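Local coordinates for protein lactaldehyde dehydrogenase (Escherichia coli, PDB 2IMP) that catalyses the irreversible NAD-dependent oxidation of L-lactaldehyde to L-lactate, and also oxidises glycolaldehyde and L-glyceraldehyde, at residues 348-353 with 370-375; 137-142 with 473-478; 5-10 with 36-41; 411-416 with 430-435. All blocks are in the same frame, centred on the assembly; numbering follows the deposited sequence.

Contact 1: 348-353 with 370-375; sequences GARVAF and LLDVRQ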
loop_
_atom_site.group_PDB
_atom_site.type_symbol
_atom_site.label_atom_id
_atom_site.label_comp_id
_atom_site.label_asym_id
_atom_site.label_seq_id
_atom_site.Cartn_x
_atom_site.Cartn_y
_atom_site.Cartn_z
ATOM N N GLY A 348 32.498 33.947 -22.326
ATOM C CA GLY A 348 33.714 33.166 -22.185
ATOM C C GLY A 348 33.630 31.720 -22.636
ATOM O O GLY A 348 34.626 30.996 -22.585
ATOM N N ALA A 349 32.451 31.292 -23.073
ATOM C CA ALA A 349 32.268 29.919 -23.528
ATOM C C ALA A 349 33.089 29.566 -24.787
ATOM O O ALA A 349 33.113 30.319 -25.759
ATOM C CB ALA A 349 30.788 29.650 -23.783
ATOM N N ARG A 350 33.750 28.415 -24.750
ATOM C CA ARG A 350 34.570 27.973 -25.867
ATOM C C ARG A 350 33.835 27.017 -26.845
ATOM O O ARG A 350 33.503 25.886 -26.488
ATOM C CB ARG A 350 35.830 27.288 -25.322
ATOM C CG ARG A 350 37.008 27.258 -26.285
ATOM C CD ARG A 350 38.218 26.590 -25.646
ATOM N NE ARG A 350 38.073 25.137 -25.570
ATOM C CZ ARG A 350 38.774 24.357 -24.754
ATOM N NH1 ARG A 350 39.670 24.888 -23.933
ATOM N NH2 ARG A 350 38.589 23.045 -24.764
ATOM N N VAL A 351 33.583 27.488 -28.064
ATOM C CA VAL A 351 32.903 26.670 -29.061
ATOM C C VAL A 351 33.773 25.540 -29.670
ATOM O O VAL A 351 34.608 25.785 -30.546
ATOM C CB VAL A 351 32.366 27.533 -30.220
ATOM C CG1 VAL A 351 31.696 26.647 -31.254
ATOM C CG2 VAL A 351 31.381 28.560 -29.688
ATOM N N ALA A 352 33.562 24.318 -29.192
ATOM C CA ALA A 352 34.305 23.165 -29.681
ATOM C C ALA A 352 33.677 22.517 -30.927
ATOM O O ALA A 352 34.275 21.645 -31.558
ATOM C CB ALA A 352 34.435 22.131 -28.574
ATOM N N PHE A 353 32.470 22.964 -31.261
ATOM C CA PHE A 353 31.738 22.451 -32.412
ATOM C C PHE A 353 30.366 23.133 -32.619
ATOM O O PHE A 353 29.648 23.398 -31.655
ATOM C CB PHE A 353 31.541 20.937 -32.275
ATOM C CG PHE A 353 31.007 20.281 -33.515
ATOM C CD1 PHE A 353 31.682 20.408 -34.726
ATOM C CD2 PHE A 353 29.822 19.555 -33.480
ATOM C CE1 PHE A 353 31.187 19.818 -35.890
ATOM C CE2 PHE A 353 29.314 18.959 -34.635
ATOM C CZ PHE A 353 29.997 19.094 -35.846
ATOM N N LEU A 370 29.777 23.300 -26.288
ATOM C CA LEU A 370 30.428 24.410 -25.613
ATOM C C LEU A 370 31.312 23.985 -24.430
ATOM O O LEU A 370 30.866 23.269 -23.531
ATOM C CB LEU A 370 29.379 25.418 -25.137
ATOM C CG LEU A 370 28.455 25.971 -26.228
ATOM C CD1 LEU A 370 27.452 26.936 -25.613
ATOM C CD2 LEU A 370 29.280 26.669 -27.298
ATOM N N LEU A 371 32.568 24.419 -24.454
ATOM C CA LEU A 371 33.500 24.093 -23.387
ATOM C C LEU A 371 33.878 25.310 -22.515
ATOM O O LEU A 371 33.436 26.426 -22.771
ATOM C CB LEU A 371 34.762 23.448 -23.973
ATOM C CG LEU A 371 34.554 22.241 -24.903
ATOM C CD1 LEU A 371 35.906 21.587 -25.196
ATOM C CD2 LEU A 371 33.612 21.227 -24.259
ATOM N N ASP A 372 34.694 25.081 -21.495
ATOM C CA ASP A 372 35.089 26.157 -20.595
ATOM C C ASP A 372 33.898 26.992 -20.090
ATOM O O ASP A 372 34.007 28.200 -19.880
ATOM C CB ASP A 372 36.110 27.077 -21.268
ATOM C CG ASP A 372 37.414 26.369 -21.566
ATOM O OD1 ASP A 372 37.887 25.611 -20.690
ATOM O OD2 ASP A 372 37.970 26.575 -22.666
ATOM N N VAL A 373 32.762 26.325 -19.928
ATOM C CA VAL A 373 31.563 26.969 -19.427
ATOM C C VAL A 373 31.571 27.062 -17.893
ATOM O O VAL A 373 32.099 26.182 -17.216
ATOM C CB VAL A 373 30.294 26.201 -19.865
ATOM C CG1 VAL A 373 29.049 26.910 -19.353
ATOM C CG2 VAL A 373 30.254 26.088 -21.382
ATOM N N ARG A 374 31.006 28.135 -17.358
ATOM C CA ARG A 374 30.959 28.310 -15.916
ATOM C C ARG A 374 29.538 28.205 -15.334
ATOM O O ARG A 374 28.581 28.721 -15.914
ATOM C CB ARG A 374 31.567 29.663 -15.529
ATOM C CG ARG A 374 33.033 29.827 -15.896
ATOM C CD ARG A 374 33.548 31.196 -15.477
ATOM N NE ARG A 374 34.952 31.390 -15.832
ATOM C CZ ARG A 374 35.675 32.457 -15.496
ATOM N NH1 ARG A 374 35.128 33.441 -14.791
ATOM N NH2 ARG A 374 36.948 32.540 -15.863
ATOM N N GLN A 375 29.420 27.521 -14.199
ATOM C CA GLN A 375 28.132 27.369 -13.536
ATOM C C GLN A 375 27.347 28.693 -13.488
ATOM O O GLN A 375 26.117 28.706 -13.510
ATOM C CB GLN A 375 28.350 26.848 -12.111
ATOM C CG GLN A 375 27.079 26.603 -11.310
ATOM C CD GLN A 375 26.140 25.625 -11.985
ATOM O OE1 GLN A 375 26.565 24.593 -12.500
ATOM N NE2 GLN A 375 24.849 25.941 -11.974
#
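L371 packs against A352 and lies beside the guanidinium end of R350, giving the contact its close-fitting part. Its CG and CD1 both lie 3.7 Å from A352 CB; the still shorter approach of CD1 to R350 NH2 is doubtful in detail. Y298 and V302 of helix 298-310 and V391 of strand 388-394 also touch this leucine, so a branched apolar residue suits its buried place. An alanine here would keep CB but would probably open a gap between A352 and helix 298-310. In the backbone R350 and L371 form an antiparallel hydrogen-bonded pair: R350 N meets L371 O at 2.8 Å, and L371 N meets R350 O at 2.7 Å, almost straight at 176°. Strand 350-353 follows helix 331-346, which ends in a Schellman motif at G348, where positive phi suits glycine. It lies antiparallel to strand 368-371, which in turn pairs in parallel with strand 388-394 of the catalytic domain's mixed sheet; A352 and F353 both face L369 in a classic beta bulge. On the sheet face opposite R350 and L371, V351 and L370 lie side by side, V351 CG2 to L370 CD2 3.7 Å, against V345 and A344 of helix 331-346. The solvent side is polar and looser. R350 bends at chi3 (75°), which places NE, and its NH1 forms a salt bridge to D372 OD2 at 2.7 Å. That oxygen sits over one face of the guanidinium, whose plane is perpendicular to the carboxylate, unlike a flat two-pronged pairing, and both residues are exposed.

Contact 2: 137-142 with 473-478; sequences LLFKRA and QVVYLQ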
loop_
_atom_site.group_PDB
_atom_site.type_symbol
_atom_site.label_atom_id
_atom_site.label_comp_id
_atom_site.label_asym_id
_atom_site.label_seq_id
_atom_site.Cartn_x
_atom_site.Cartn_y
_atom_site.Cartn_z
ATOM N N LEU A 137 -14.502 4.242 6.248
ATOM C CA LEU A 137 -14.301 3.842 4.870
ATOM C C LEU A 137 -13.797 4.965 3.965
ATOM O O LEU A 137 -14.467 5.980 3.795
ATOM C CB LEU A 137 -15.612 3.295 4.290
ATOM C CG LEU A 137 -16.318 2.211 5.108
ATOM C CD1 LEU A 137 -17.637 1.855 4.444
ATOM C CD2 LEU A 137 -15.421 0.991 5.232
ATOM N N LEU A 138 -12.614 4.766 3.401
ATOM C CA LEU A 138 -12.041 5.748 2.502
ATOM C C LEU A 138 -12.136 5.311 1.024
ATOM O O LEU A 138 -11.386 4.447 0.558
ATOM C CB LEU A 138 -10.582 6.032 2.897
ATOM C CG LEU A 138 -9.829 7.108 2.107
ATOM C CD1 LEU A 138 -8.758 7.750 2.991
ATOM C CD2 LEU A 138 -9.203 6.485 0.853
ATOM N N PHE A 139 -13.094 5.891 0.317
ATOM C CA PHE A 139 -13.292 5.574 -1.087
ATOM C C PHE A 139 -12.516 6.489 -2.035
ATOM O O PHE A 139 -12.279 7.659 -1.732
ATOM C CB PHE A 139 -14.767 5.692 -1.482
ATOM C CG PHE A 139 -15.693 4.782 -0.731
ATOM C CD1 PHE A 139 -16.169 5.135 0.526
ATOM C CD2 PHE A 139 -16.136 3.594 -1.310
ATOM C CE1 PHE A 139 -17.092 4.332 1.191
ATOM C CE2 PHE A 139 -17.058 2.781 -0.653
ATOM C CZ PHE A 139 -17.537 3.150 0.603
ATOM N N LYS A 140 -12.132 5.941 -3.181
ATOM C CA LYS A 140 -11.449 6.711 -4.209
ATOM C C LYS A 140 -12.453 7.101 -5.309
ATOM O O LYS A 140 -12.959 6.236 -6.023
ATOM C CB LYS A 140 -10.310 5.891 -4.821
ATOM C CG LYS A 140 -9.155 5.616 -3.872
ATOM C CD LYS A 140 -8.491 6.918 -3.446
ATOM C CE LYS A 140 -7.271 6.658 -2.584
ATOM N NZ LYS A 140 -6.299 5.773 -3.277
ATOM N N ARG A 141 -12.758 8.388 -5.413
ATOM C CA ARG A 141 -13.715 8.860 -6.407
ATOM C C ARG A 141 -13.076 9.695 -7.519
ATOM O O ARG A 141 -11.979 10.219 -7.350
ATOM C CB ARG A 141 -14.794 9.727 -5.743
ATOM C CG ARG A 141 -15.435 9.153 -4.491
ATOM C CD ARG A 141 -16.224 7.893 -4.778
ATOM N NE ARG A 141 -17.100 7.553 -3.659
ATOM C CZ ARG A 141 -17.743 6.394 -3.527
ATOM N NH1 ARG A 141 -17.609 5.445 -4.445
ATOM N NH2 ARG A 141 -18.526 6.186 -2.475
ATOM N N ALA A 142 -13.771 9.811 -8.646
ATOM C CA ALA A 142 -13.278 10.630 -9.737
ATOM C C ALA A 142 -13.362 12.131 -9.368
ATOM O O ALA A 142 -14.114 12.504 -8.468
ATOM C CB ALA A 142 -14.097 10.368 -10.993
ATOM N N GLN A 473 -13.089 10.158 -0.479
ATOM C CA GLN A 473 -14.330 10.374 0.234
ATOM C C GLN A 473 -14.288 9.510 1.504
ATOM O O GLN A 473 -14.391 8.280 1.432
ATOM C CB GLN A 473 -15.575 10.007 -0.591
ATOM C CG GLN A 473 -16.857 10.003 0.277
ATOM C CD GLN A 473 -18.107 9.556 -0.464
ATOM O OE1 GLN A 473 -18.036 8.752 -1.392
ATOM N NE2 GLN A 473 -19.265 10.064 -0.042
ATOM N N VAL A 474 -14.063 10.154 2.642
ATOM C CA VAL A 474 -13.999 9.433 3.898
ATOM C C VAL A 474 -15.357 9.310 4.587
ATOM O O VAL A 474 -15.974 10.311 4.976
ATOM C CB VAL A 474 -12.984 10.088 4.865
ATOM C CG1 VAL A 474 -12.925 9.311 6.171
ATOM C CG2 VAL A 474 -11.605 10.120 4.219
ATOM N N VAL A 475 -15.817 8.073 4.712
ATOM C CA VAL A 475 -17.095 7.801 5.338
ATOM C C VAL A 475 -17.000 7.252 6.774
ATOM O O VAL A 475 -16.385 6.210 7.018
ATOM C CB VAL A 475 -17.919 6.798 4.498
ATOM C CG1 VAL A 475 -19.290 6.589 5.131
ATOM C CG2 VAL A 475 -18.064 7.319 3.068
ATOM N N TYR A 476 -17.590 7.985 7.710
ATOM C CA TYR A 476 -17.619 7.550 9.094
ATOM C C TYR A 476 -18.969 6.888 9.401
ATOM O O TYR A 476 -19.959 7.558 9.706
ATOM C CB TYR A 476 -17.381 8.726 10.045
ATOM C CG TYR A 476 -16.004 9.352 9.950
ATOM C CD1 TYR A 476 -15.695 10.264 8.943
ATOM C CD2 TYR A 476 -15.010 9.049 10.886
ATOM C CE1 TYR A 476 -14.437 10.869 8.873
ATOM C CE2 TYR A 476 -13.747 9.645 10.820
ATOM C CZ TYR A 476 -13.470 10.555 9.808
ATOM O OH TYR A 476 -12.228 11.153 9.736
ATOM N N LEU A 477 -18.996 5.571 9.258
ATOM C CA LEU A 477 -20.203 4.799 9.487
ATOM C C LEU A 477 -20.351 4.338 10.952
ATOM O O LEU A 477 -19.734 3.358 11.370
ATOM C CB LEU A 477 -20.204 3.598 8.538
ATOM C CG LEU A 477 -21.452 2.721 8.456
ATOM C CD1 LEU A 477 -22.696 3.583 8.333
ATOM C CD2 LEU A 477 -21.321 1.797 7.255
ATOM N N GLN A 478 -21.158 5.070 11.716
ATOM C CA GLN A 478 -21.369 4.755 13.127
ATOM C C GLN A 478 -22.433 3.671 13.405
ATOM O O GLN A 478 -23.593 3.806 13.010
ATOM C CB GLN A 478 -21.736 6.025 13.900
ATOM C CG GLN A 478 -21.903 5.800 15.398
ATOM C CD GLN A 478 -20.612 5.357 16.066
ATOM O OE1 GLN A 478 -19.676 6.149 16.226
ATOM N NE2 GLN A 478 -20.549 4.084 16.451
#
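R141 holds CG anti to its carbonyl carbon and bends at chi2 (-65°), which places its CD, while Q473 holds CG anti to its backbone N (chi1 170°) and continues extended, carrying its amide out to the guanidinium. R141 grips Q473 OE1 side-on with two nitrogens, NE to OE1 at 2.7 Å and NH2 to OE1 at 2.8 Å. The oxygen lies in the guanidinium plane, though the amide itself is turned 58° from it. F139 CB sits over the centre of the guanidinium, 3.6 Å above the plane, and R141 NH2 in turn lies over one face of the F139 ring, toward its rim. The edge of that ring meets Q473 O, and F139 CE1 touches V475 CG2 at 3.7 Å. Strands 134-149 and 470-478 run antiparallel in the sheet of the oligomerisation domain of the aldehyde dehydrogenase fold. L137 with V475 and F139 with Q473 are hydrogen-bonded pairs, each joined by two backbone bonds. L138 and V474 form the non-hydrogen-bonded pair between them and place their apolar branches on the other face, with L138 CD1 3.9 Å from V474 CG2. An amide suits position 473 because it works in two directions: OE1 takes the arginine, while NE2 bonds to I427 O and T435 OG1 of the second subunit. Residues 474-477 pair in parallel with a strand of that subunit, carrying the sheet across the interface.

Contact 3: 5-10 with 36-41; sequences VQHPMY and SRIPDG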
loop_
_atom_site.group_PDB
_atom_site.type_symbol
_atom_site.label_atom_id
_atom_site.label_comp_id
_atom_site.label_asym_id
_atom_site.label_seq_id
_atom_site.Cartn_x
_atom_site.Cartn_y
_atom_site.Cartn_z
ATOM N N VAL A 5 -5.869 21.134 -45.331
ATOM C CA VAL A 5 -7.120 20.810 -44.674
ATOM C C VAL A 5 -7.464 21.742 -43.499
ATOM O O VAL A 5 -6.586 22.177 -42.755
ATOM C CB VAL A 5 -7.110 19.343 -44.170
ATOM C CG1 VAL A 5 -5.969 19.139 -43.186
ATOM C CG2 VAL A 5 -8.440 18.995 -43.519
ATOM N N GLN A 6 -8.745 22.066 -43.375
ATOM C CA GLN A 6 -9.222 22.908 -42.287
ATOM C C GLN A 6 -9.927 22.029 -41.235
ATOM O O GLN A 6 -11.025 21.524 -41.466
ATOM C CB GLN A 6 -10.167 23.987 -42.833
ATOM C CG GLN A 6 -9.534 24.743 -44.011
ATOM C CD GLN A 6 -10.049 26.170 -44.146
ATOM O OE1 GLN A 6 -9.283 27.069 -44.527
ATOM N NE2 GLN A 6 -11.325 26.390 -43.880
ATOM N N HIS A 7 -9.265 21.842 -40.099
ATOM C CA HIS A 7 -9.773 20.976 -39.043
ATOM C C HIS A 7 -10.928 21.500 -38.176
ATOM O O HIS A 7 -11.011 22.690 -37.864
ATOM C CB HIS A 7 -8.619 20.567 -38.120
ATOM C CG HIS A 7 -7.590 19.700 -38.779
ATOM N ND1 HIS A 7 -7.893 18.472 -39.326
ATOM C CD2 HIS A 7 -6.263 19.877 -38.969
ATOM C CE1 HIS A 7 -6.796 17.930 -39.824
ATOM N NE2 HIS A 7 -5.791 18.763 -39.621
ATOM N N PRO A 8 -11.850 20.596 -37.808
ATOM C CA PRO A 8 -12.999 20.921 -36.965
ATOM C C PRO A 8 -12.633 20.466 -35.534
ATOM O O PRO A 8 -11.691 19.687 -35.348
ATOM C CB PRO A 8 -14.099 20.045 -37.538
ATOM C CG PRO A 8 -13.343 18.790 -37.866
ATOM C CD PRO A 8 -12.070 19.312 -38.505
ATOM N N MET A 9 -13.364 20.961 -34.545
ATOM C CA MET A 9 -13.126 20.533 -33.181
ATOM C C MET A 9 -13.957 19.275 -32.874
ATOM O O MET A 9 -14.829 18.898 -33.663
ATOM C CB MET A 9 -13.500 21.647 -32.192
ATOM C CG MET A 9 -12.587 22.873 -32.248
ATOM S SD MET A 9 -12.997 24.149 -31.013
ATOM C CE MET A 9 -12.773 25.651 -31.994
ATOM N N TYR A 10 -13.665 18.612 -31.768
ATOM C CA TYR A 10 -14.446 17.447 -31.397
ATOM C C TYR A 10 -15.155 17.699 -30.067
ATOM O O TYR A 10 -14.540 17.633 -29.004
ATOM C CB TYR A 10 -13.566 16.201 -31.296
ATOM C CG TYR A 10 -14.368 14.927 -31.234
ATOM C CD1 TYR A 10 -15.043 14.450 -32.362
ATOM C CD2 TYR A 10 -14.480 14.206 -30.043
ATOM C CE1 TYR A 10 -15.804 13.275 -32.305
ATOM C CE2 TYR A 10 -15.239 13.034 -29.975
ATOM C CZ TYR A 10 -15.900 12.580 -31.104
ATOM O OH TYR A 10 -16.655 11.437 -31.034
ATOM N N SER A 36 -1.720 22.441 -42.724
ATOM C CA SER A 36 -3.093 22.431 -42.258
ATOM C C SER A 36 -3.477 23.715 -41.533
ATOM O O SER A 36 -2.628 24.562 -41.262
ATOM C CB SER A 36 -3.336 21.242 -41.321
ATOM O OG SER A 36 -2.606 21.387 -40.113
ATOM N N ARG A 37 -4.762 23.842 -41.237
ATOM C CA ARG A 37 -5.276 24.994 -40.529
ATOM C C ARG A 37 -6.294 24.620 -39.436
ATOM O O ARG A 37 -7.137 23.742 -39.627
ATOM C CB ARG A 37 -5.918 25.980 -41.513
ATOM C CG ARG A 37 -4.913 26.796 -42.330
ATOM C CD ARG A 37 -5.600 27.940 -43.068
ATOM N NE ARG A 37 -6.264 27.491 -44.288
ATOM C CZ ARG A 37 -5.652 27.359 -45.461
ATOM N NH1 ARG A 37 -4.362 27.649 -45.576
ATOM N NH2 ARG A 37 -6.326 26.929 -46.520
ATOM N N ILE A 38 -6.187 25.276 -38.288
ATOM C CA ILE A 38 -7.111 25.016 -37.202
ATOM C C ILE A 38 -7.845 26.274 -36.754
ATOM O O ILE A 38 -7.339 27.389 -36.900
ATOM C CB ILE A 38 -6.400 24.413 -35.964
ATOM C CG1 ILE A 38 -5.297 25.358 -35.488
ATOM C CG2 ILE A 38 -5.853 23.037 -36.299
ATOM C CD1 ILE A 38 -4.715 24.982 -34.138
ATOM N N PRO A 39 -9.050 26.107 -36.211
ATOM C CA PRO A 39 -9.784 27.285 -35.768
ATOM C C PRO A 39 -9.082 28.075 -34.663
ATOM O O PRO A 39 -8.424 27.504 -33.789
ATOM C CB PRO A 39 -11.126 26.709 -35.309
ATOM C CG PRO A 39 -10.836 25.275 -35.026
ATOM C CD PRO A 39 -9.880 24.899 -36.111
ATOM N N ASP A 40 -9.191 29.396 -34.746
ATOM C CA ASP A 40 -8.638 30.251 -33.715
ATOM C C ASP A 40 -9.654 30.281 -32.557
ATOM O O ASP A 40 -10.247 31.312 -32.235
ATOM C CB ASP A 40 -8.386 31.662 -34.268
ATOM C CG ASP A 40 -7.670 32.565 -33.273
ATOM O OD1 ASP A 40 -6.893 32.050 -32.447
ATOM O OD2 ASP A 40 -7.870 33.799 -33.326
ATOM N N GLY A 41 -9.863 29.090 -31.999
ATOM C CA GLY A 41 -10.803 28.880 -30.917
ATOM C C GLY A 41 -10.858 29.942 -29.848
ATOM O O GLY A 41 -9.892 30.661 -29.603
#
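Q6 and R37 meet on one face of a parallel strand pair with their flat ends nearly perpendicular, amide and guanidinium planes 84° apart. R37 bends at chi3 (-80°), which places NE for a bond to Q6 OE1 at 3.1 Å, close to straight, the oxygen at the edge of the guanidinium and near its plane; two long polar chains suit this less buried face. In the backbone, R37 N bonds to V5 O and R37 O to H7 N, both at 2.9 Å, V5 and H7 being the residues that flank Q6. The H7 ring presents its edge to I38 CG2, and H7 NE2 comes 3.9 Å from S36 CB. Further on, M9 and P39 lie alongside and point opposite ways, the long flexible M9 reaching the buried proline ring with CE 3.6 Å from P39 CG. The same methyl lies 3.9 Å from G41 CA, where even a CB would come close to it, which suits glycine. Both S36 OG and, weakly, H7 NE2 bond to N183 OD1 at the start of helix 183-195, whose I186 also packs on H7. Strands 5-11 and 34-39 are the inner pair of a four-stranded mixed sheet, flanked by 14-16 and 23-27, and I38 borders E179 of the NAD site.

Contact 4: 411-416 with 430-435; sequences LTSSIY and LKFGET. With SO4 (sulfate ion), chain B.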
loop_
_atom_site.group_PDB
_atom_site.type_symbol
_atom_site.label_atom_id
_atom_site.label_comp_id
_atom_site.label_asym_id
_atom_site.label_seq_id
_atom_site.Cartn_x
_atom_site.Cartn_y
_atom_site.Cartn_z
ATOM N N LEU A 411 13.506 18.080 -12.383
ATOM C CA LEU A 411 12.790 16.959 -12.953
ATOM C C LEU A 411 13.656 15.689 -13.154
ATOM O O LEU A 411 13.381 14.653 -12.560
ATOM C CB LEU A 411 12.162 17.376 -14.288
ATOM C CG LEU A 411 11.340 16.324 -15.042
ATOM C CD1 LEU A 411 10.227 15.780 -14.150
ATOM C CD2 LEU A 411 10.762 16.953 -16.308
ATOM N N THR A 412 14.707 15.806 -13.964
ATOM C CA THR A 412 15.581 14.675 -14.269
ATOM C C THR A 412 17.097 14.913 -14.052
ATOM O O THR A 412 17.601 16.012 -14.266
ATOM C CB THR A 412 15.390 14.229 -15.740
ATOM O OG1 THR A 412 14.002 13.981 -15.992
ATOM C CG2 THR A 412 16.180 12.960 -16.024
ATOM N N SER A 413 17.792 13.861 -13.633
ATOM C CA SER A 413 19.235 13.896 -13.408
ATOM C C SER A 413 19.919 12.549 -13.751
ATOM O O SER A 413 19.245 11.527 -13.901
ATOM C CB SER A 413 19.545 14.249 -11.948
ATOM O OG SER A 413 19.133 13.218 -11.069
ATOM N N SER A 414 21.244 12.562 -13.866
ATOM C CA SER A 414 21.980 11.343 -14.174
ATOM C C SER A 414 23.463 11.357 -13.762
ATOM O O SER A 414 24.100 12.411 -13.711
ATOM C CB SER A 414 21.886 11.030 -15.670
ATOM O OG SER A 414 22.622 11.962 -16.440
ATOM N N ILE A 415 23.992 10.176 -13.470
ATOM C CA ILE A 415 25.388 10.044 -13.092
ATOM C C ILE A 415 26.025 8.731 -13.581
ATOM O O ILE A 415 25.355 7.697 -13.663
ATOM C CB ILE A 415 25.569 10.154 -11.559
ATOM C CG1 ILE A 415 27.062 10.157 -11.213
ATOM C CG2 ILE A 415 24.851 9.014 -10.863
ATOM C CD1 ILE A 415 27.365 10.414 -9.752
ATOM N N TYR A 416 27.310 8.800 -13.919
ATOM C CA TYR A 416 28.054 7.641 -14.399
ATOM C C TYR A 416 29.288 7.333 -13.548
ATOM O O TYR A 416 30.228 8.119 -13.481
ATOM C CB TYR A 416 28.463 7.854 -15.852
ATOM C CG TYR A 416 27.289 8.196 -16.730
ATOM C CD1 TYR A 416 26.753 9.482 -16.733
ATOM C CD2 TYR A 416 26.664 7.218 -17.503
ATOM C CE1 TYR A 416 25.618 9.789 -17.479
ATOM C CE2 TYR A 416 25.527 7.515 -18.253
ATOM C CZ TYR A 416 25.011 8.802 -18.234
ATOM O OH TYR A 416 23.875 9.103 -18.952
ATOM N N LEU A 430 21.419 14.328 -4.827
ATOM C CA LEU A 430 20.697 14.934 -5.945
ATOM C C LEU A 430 19.204 15.246 -5.655
ATOM O O LEU A 430 18.420 14.354 -5.327
ATOM C CB LEU A 430 20.817 14.033 -7.185
ATOM C CG LEU A 430 22.209 14.054 -7.835
ATOM C CD1 LEU A 430 22.331 12.992 -8.910
ATOM C CD2 LEU A 430 22.451 15.429 -8.427
ATOM N N LYS A 431 18.830 16.511 -5.784
ATOM C CA LYS A 431 17.454 16.923 -5.534
ATOM C C LYS A 431 16.579 16.988 -6.815
ATOM O O LYS A 431 16.215 18.062 -7.290
ATOM C CB LYS A 431 17.461 18.271 -4.808
ATOM C CG LYS A 431 18.185 18.204 -3.468
ATOM C CD LYS A 431 18.397 19.576 -2.847
ATOM C CE LYS A 431 19.242 19.465 -1.579
ATOM N NZ LYS A 431 19.597 20.780 -0.975
ATOM N N PHE A 432 16.266 15.811 -7.349
ATOM C CA PHE A 432 15.468 15.676 -8.559
ATOM C C PHE A 432 14.391 14.574 -8.478
ATOM O O PHE A 432 14.521 13.627 -7.704
ATOM C CB PHE A 432 16.389 15.396 -9.758
ATOM C CG PHE A 432 17.317 16.532 -10.095
ATOM C CD1 PHE A 432 18.397 16.839 -9.270
ATOM C CD2 PHE A 432 17.073 17.338 -11.203
ATOM C CE1 PHE A 432 19.221 17.921 -9.553
ATOM C CE2 PHE A 432 17.896 18.424 -11.492
ATOM C CZ PHE A 432 18.963 18.721 -10.663
ATOM N N GLY A 433 13.339 14.712 -9.276
ATOM C CA GLY A 433 12.276 13.720 -9.272
ATOM C C GLY A 433 12.743 12.412 -9.881
ATOM O O GLY A 433 12.122 11.364 -9.685
ATOM N N GLU A 434 13.840 12.478 -10.628
ATOM C CA GLU A 434 14.409 11.304 -11.272
ATOM C C GLU A 434 15.948 11.319 -11.364
ATOM O O GLU A 434 16.562 12.359 -11.627
ATOM C CB GLU A 434 13.859 11.145 -12.695
ATOM C CG GLU A 434 12.351 11.062 -12.808
ATOM C CD GLU A 434 11.889 11.002 -14.256
ATOM O OE1 GLU A 434 12.549 11.627 -15.116
ATOM O OE2 GLU A 434 10.864 10.346 -14.528
ATOM N N THR A 435 16.550 10.159 -11.140
ATOM C CA THR A 435 17.990 10.011 -11.240
ATOM C C THR A 435 18.389 8.734 -11.997
ATOM O O THR A 435 18.130 7.621 -11.532
ATOM C CB THR A 435 18.674 9.974 -9.852
ATOM O OG1 THR A 435 18.454 11.209 -9.165
ATOM C CG2 THR A 435 20.181 9.768 -10.012
HETATM S S SO4 B . 15.686 19.194 -14.603
HETATM O O1 SO4 B . 15.506 20.606 -14.958
HETATM O O2 SO4 B . 14.780 18.361 -15.418
HETATM O O3 SO4 B . 17.078 18.793 -14.818
HETATM O O4 SO4 B . 15.406 19.038 -13.178
#
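The beta-alpha-beta unit of strand 409-416, helix 420-429 and strand 434-437 brings T412 and S413 against F432, E434 and T435. S413 OG stands between its backbone N and carbonyl carbon (chi1 67°), and from this crowded position it works both ways: it gives a bond to E434 O at 2.8 Å and accepts one from T435 OG1 at 2.8 Å. A small hydroxyl suits the buried spot. S413 N makes a weak, bent bond to the same E434 O. S413 CB, meanwhile, forms a CH-pi contact over one face of F432, 4.0 Å from the ring centroid and displaced toward the rim. An alanine here would keep that carbon but would probably leave T435 OG1 without this acceptor and remove the hydroxyl bond to E434 O. T412 OG1 donates to E434 OE1 at 2.9 Å, while E434 OE2 bonds to H449 ND1. Since H449 binds lactate, T412 would act as a second-shell residue that helps fix the glutamate. A sulfate, probably from the crystallisation liquor, accepts from T412 N and K255 N, though its modelled position is doubtful in detail. Two neighbouring parallel strands joined through a helix make a beta-alpha-beta crossover, here reinforced by side-chain hydroxyls beside the substrate pocket of the catalytic domain.

How the contacts relate
Along the chain contact 3 closes first; contact 2 then opens with 137-142, contacts 1 and 4 follow in turn, and the C-terminal 473-478 completes contact 2. Contacts 1 and 4 belong to one mixed sheet of the catalytic domain, with centres about 23 Å apart and nearest atoms about 9 Å. Contact 3 lies in a separate four-stranded sheet near the NAD site, with its centre about 40 Å from that of contact 4. Contact 2 is the far outpost, its centre about 58 Å from that of contact 1. Contacts 2 and 4 both touch the second subunit, so sheet pairing there links catalytic and oligomerisation domains of different chains in the tetramer.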